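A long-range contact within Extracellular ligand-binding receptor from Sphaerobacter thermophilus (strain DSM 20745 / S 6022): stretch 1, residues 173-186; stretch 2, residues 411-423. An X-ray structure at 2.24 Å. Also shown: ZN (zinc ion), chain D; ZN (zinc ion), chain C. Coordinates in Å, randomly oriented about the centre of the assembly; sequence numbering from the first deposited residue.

Stretch 1 (173-186) FANGQYDAPAADYA
Stretch 2 (411-423) VVDRIPDFDDLSF

Stretch 2 enters as a strand already under way, running at 123° to the N-to-C direction of the helix of stretch 1, the two axes approaching to 10.1 Å. Val412, Asp413 and Ile415 point toward stretch 1; Arg414 is out of reach. Val412 (chi1 m) puts CG2 4.2 Å from Tyr185 OH, and Asp413 (chi1 t) brings OD2 to 4.4 Å from Tyr185 CE1, at the edge of a ring held at chi1 t. Ile415 (m, chi2 83°) packs CD1 3.8 Å from Pro181 CB, their CA atoms 7.3 Å apart. At Asp417 (phi/psi 54/42) the chain turns a corner, and its carboxylate binds a zinc ion.

Phe418 (t, chi2 77°) then offers a ring face to Pro181: Pro181 CG lies 3.8 Å from the centroid of the Phe418 ring, 11° off the normal, a CH-pi contact. The Phe418 carbonyl O accepts the single cross-stretch hydrogen bond, 3.1 Å from Gln177 NE2. Gln177 is extended (t, t, chi3 0°), and its OE1 accepts from Ala174 N at 3.0 Å, so one amide ties the type II turn 174-177 to stretch 2. Asp420 (p) sets CB 4.0 Å from Ala174 CB.

C-terminal Phe423 (p, chi2 83°) packs its ring against that turn, CE2 3.7 Å from Gln177 CA, and against Ala180, CD2 4.3 Å from Ala180 CB. Gly176, at 93/-12, suits the turn's glycine position.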

# COMPACT_ATOMS: atom_id res chain seq x y z
N PHE A 173 1.56 -1.99 4.03
CA PHE A 173 2.71 -1.15 4.31
C PHE A 173 2.37 -0.39 5.56
O PHE A 173 1.19 -0.25 5.89
CB PHE A 173 3.00 -0.14 3.16
CG PHE A 173 1.77 0.52 2.64
CD1 PHE A 173 1.28 1.67 3.23
CD2 PHE A 173 1.07 -0.00 1.57
CE1 PHE A 173 0.12 2.29 2.79
CE2 PHE A 173 -0.10 0.60 1.12
CZ PHE A 173 -0.57 1.75 1.72
N ALA A 174 3.39 0.06 6.29
CA ALA A 174 3.15 1.24 7.13
C ALA A 174 3.39 2.45 6.21
O ALA A 174 4.31 2.41 5.38
CB ALA A 174 4.11 1.26 8.30
N ASN A 175 2.59 3.51 6.33
CA ASN A 175 2.79 4.69 5.48
C ASN A 175 4.24 5.10 5.39
O ASN A 175 4.92 5.22 6.39
CB ASN A 175 2.04 5.90 6.05
CG ASN A 175 0.56 5.76 5.90
OD1 ASN A 175 0.12 5.27 4.91
ND2 ASN A 175 -0.16 6.10 6.90
N GLY A 176 4.67 5.36 4.18
CA GLY A 176 6.03 5.71 3.89
C GLY A 176 6.96 4.56 3.51
O GLY A 176 8.10 4.79 3.04
N GLN A 177 6.54 3.33 3.71
CA GLN A 177 7.48 2.18 3.63
C GLN A 177 7.96 1.92 2.19
O GLN A 177 9.05 1.45 2.01
CB GLN A 177 6.81 0.92 4.24
CG GLN A 177 7.62 -0.36 4.22
CD GLN A 177 6.95 -1.55 4.93
OE1 GLN A 177 5.88 -1.41 5.43
NE2 GLN A 177 7.61 -2.72 4.94
N TYR A 178 7.14 2.19 1.17
CA TYR A 178 7.57 1.96 -0.19
C TYR A 178 8.21 3.21 -0.81
O TYR A 178 8.94 3.09 -1.78
CB TYR A 178 6.46 1.34 -1.07
CG TYR A 178 5.23 2.11 -1.19
CD1 TYR A 178 5.20 3.23 -2.01
CD2 TYR A 178 4.08 1.76 -0.48
CE1 TYR A 178 4.07 4.00 -2.10
CE2 TYR A 178 2.94 2.52 -0.58
CZ TYR A 178 2.95 3.65 -1.41
OH TYR A 178 1.87 4.46 -1.60
N ASP A 179 8.00 4.37 -0.20
CA ASP A 179 8.69 5.58 -0.60
C ASP A 179 10.07 5.82 0.05
O ASP A 179 10.93 6.46 -0.54
CB ASP A 179 7.76 6.79 -0.40
CG ASP A 179 6.57 6.75 -1.36
OD1 ASP A 179 6.82 6.31 -2.54
OD2 ASP A 179 5.40 7.10 -0.96
N ALA A 180 10.29 5.32 1.24
CA ALA A 180 11.51 5.61 1.94
C ALA A 180 12.75 5.16 1.16
O ALA A 180 13.72 5.89 1.12
CB ALA A 180 11.48 4.94 3.28
N PRO A 181 12.71 4.00 0.48
CA PRO A 181 13.95 3.61 -0.30
C PRO A 181 14.28 4.56 -1.44
O PRO A 181 15.45 4.61 -1.88
CB PRO A 181 13.61 2.20 -0.85
CG PRO A 181 12.59 1.68 0.16
CD PRO A 181 11.72 2.91 0.44
N ALA A 182 13.30 5.34 -1.87
CA ALA A 182 13.55 6.34 -2.89
C ALA A 182 14.41 7.45 -2.37
O ALA A 182 15.09 8.12 -3.14
CB ALA A 182 12.23 6.90 -3.46
N ALA A 183 14.47 7.61 -1.07
CA ALA A 183 15.31 8.61 -0.46
C ALA A 183 16.75 8.13 -0.46
O ALA A 183 17.66 8.91 -0.72
CB ALA A 183 14.87 8.88 0.96
N ASP A 184 16.94 6.85 -0.19
CA ASP A 184 18.28 6.25 -0.40
C ASP A 184 18.72 6.38 -1.83
O ASP A 184 19.84 6.75 -2.09
CB ASP A 184 18.30 4.76 0.01
CG ASP A 184 18.04 4.60 1.49
OD1 ASP A 184 18.93 4.93 2.31
OD2 ASP A 184 16.93 4.25 1.86
N TYR A 185 17.83 6.06 -2.76
CA TYR A 185 18.16 6.18 -4.16
C TYR A 185 18.53 7.61 -4.52
O TYR A 185 19.47 7.83 -5.27
CB TYR A 185 16.97 5.76 -5.01
CG TYR A 185 17.29 5.59 -6.46
CD1 TYR A 185 17.93 4.44 -6.92
CD2 TYR A 185 16.98 6.58 -7.37
CE1 TYR A 185 18.23 4.27 -8.26
CE2 TYR A 185 17.29 6.44 -8.71
CZ TYR A 185 17.93 5.28 -9.14
OH TYR A 185 18.24 5.10 -10.47
N ALA A 186 17.79 8.58 -3.99
CA ALA A 186 18.04 10.01 -4.26
C ALA A 186 19.44 10.44 -3.81
O ALA A 186 20.14 11.20 -4.51
CB ALA A 186 17.01 10.86 -3.54
N VAL A 411 10.66 -1.21 -13.63
CA VAL A 411 11.52 -1.44 -12.48
C VAL A 411 12.98 -1.17 -12.81
O VAL A 411 13.52 -1.76 -13.74
CB VAL A 411 11.38 -2.86 -11.95
CG1 VAL A 411 12.36 -3.11 -10.80
CG2 VAL A 411 9.96 -3.08 -11.46
N VAL A 412 13.63 -0.27 -12.06
CA VAL A 412 15.06 -0.00 -12.27
C VAL A 412 15.95 -0.65 -11.22
O VAL A 412 17.13 -0.95 -11.49
CB VAL A 412 15.41 1.49 -12.47
CG1 VAL A 412 14.61 2.10 -13.62
CG2 VAL A 412 15.15 2.33 -11.26
N ASP A 413 15.38 -0.92 -10.05
CA ASP A 413 16.12 -1.42 -8.94
C ASP A 413 15.17 -1.99 -7.88
O ASP A 413 13.96 -1.64 -7.83
CB ASP A 413 16.93 -0.31 -8.30
CG ASP A 413 18.21 -0.80 -7.66
OD1 ASP A 413 18.56 -2.00 -7.73
OD2 ASP A 413 18.92 0.06 -7.12
N ARG A 414 15.71 -2.93 -7.11
CA ARG A 414 14.97 -3.64 -6.10
C ARG A 414 15.65 -3.50 -4.76
O ARG A 414 16.87 -3.57 -4.69
CB ARG A 414 14.97 -5.06 -6.46
CG ARG A 414 13.92 -5.44 -7.46
CD ARG A 414 13.93 -6.96 -7.70
NE ARG A 414 13.06 -7.10 -8.85
CZ ARG A 414 13.44 -7.26 -10.10
NH1 ARG A 414 14.74 -7.44 -10.42
NH2 ARG A 414 12.49 -7.35 -11.02
N ILE A 415 14.86 -3.32 -3.70
CA ILE A 415 15.38 -3.29 -2.29
C ILE A 415 14.66 -4.43 -1.58
O ILE A 415 13.46 -4.34 -1.32
CB ILE A 415 15.11 -1.94 -1.56
CG1 ILE A 415 15.74 -0.76 -2.29
CG2 ILE A 415 15.76 -1.94 -0.18
CD1 ILE A 415 14.90 -0.21 -3.42
N PRO A 416 15.35 -5.54 -1.35
CA PRO A 416 14.73 -6.73 -0.67
C PRO A 416 14.63 -6.53 0.84
O PRO A 416 15.37 -5.71 1.44
CB PRO A 416 15.75 -7.85 -0.94
CG PRO A 416 17.06 -7.14 -1.11
CD PRO A 416 16.73 -5.82 -1.80
N ASP A 417 13.71 -7.26 1.45
CA ASP A 417 13.67 -7.37 2.90
C ASP A 417 13.62 -6.01 3.58
O ASP A 417 14.24 -5.75 4.61
CB ASP A 417 14.84 -8.19 3.40
CG ASP A 417 14.91 -9.58 2.71
OD1 ASP A 417 14.27 -10.55 3.09
OD2 ASP A 417 15.73 -9.73 1.81
N PHE A 418 12.83 -5.14 3.01
CA PHE A 418 12.62 -3.85 3.60
C PHE A 418 11.42 -3.90 4.57
O PHE A 418 10.28 -4.14 4.18
CB PHE A 418 12.42 -2.85 2.52
CG PHE A 418 12.67 -1.44 2.99
CD1 PHE A 418 13.98 -0.97 3.16
CD2 PHE A 418 11.62 -0.61 3.29
CE1 PHE A 418 14.19 0.32 3.59
CE2 PHE A 418 11.81 0.67 3.76
CZ PHE A 418 13.09 1.14 3.89
N ASP A 419 11.70 -3.70 5.86
CA ASP A 419 10.67 -3.80 6.87
C ASP A 419 10.04 -2.46 7.25
O ASP A 419 10.47 -1.41 6.77
CB ASP A 419 11.16 -4.53 8.11
CG ASP A 419 12.30 -3.84 8.82
OD1 ASP A 419 12.33 -2.59 8.99
OD2 ASP A 419 13.19 -4.60 9.26
N ASP A 420 9.03 -2.52 8.11
CA ASP A 420 8.28 -1.32 8.47
C ASP A 420 8.87 -0.58 9.69
O ASP A 420 8.24 0.25 10.30
CB ASP A 420 6.78 -1.64 8.65
CG ASP A 420 6.50 -2.64 9.75
OD1 ASP A 420 7.44 -3.34 10.19
OD2 ASP A 420 5.33 -2.77 10.15
N LEU A 421 10.12 -0.86 10.03
CA LEU A 421 10.67 -0.29 11.22
C LEU A 421 11.90 0.51 10.90
O LEU A 421 12.51 1.01 11.80
CB LEU A 421 11.08 -1.39 12.17
CG LEU A 421 10.00 -2.29 12.75
CD1 LEU A 421 10.67 -3.47 13.45
CD2 LEU A 421 9.19 -1.48 13.73
N SER A 422 12.29 0.63 9.63
CA SER A 422 13.68 1.03 9.32
C SER A 422 13.70 2.52 8.86
O SER A 422 14.47 2.91 7.99
CB SER A 422 14.27 0.06 8.28
OG SER A 422 13.32 -0.17 7.20
N PHE A 423 12.83 3.33 9.47
CA PHE A 423 12.58 4.71 9.07
C PHE A 423 11.70 5.37 10.13
O PHE A 423 11.24 4.69 11.07
CB PHE A 423 11.95 4.81 7.65
CG PHE A 423 10.62 4.10 7.49
CD1 PHE A 423 9.44 4.71 7.87
CD2 PHE A 423 10.56 2.82 6.96
CE1 PHE A 423 8.22 4.06 7.77
CE2 PHE A 423 9.33 2.17 6.82
CZ PHE A 423 8.16 2.81 7.24
OXT PHE A 423 11.48 6.59 10.07
ZN ZN D . 14.48 -11.86 1.61
ZN ZN C . 15.06 -3.99 10.06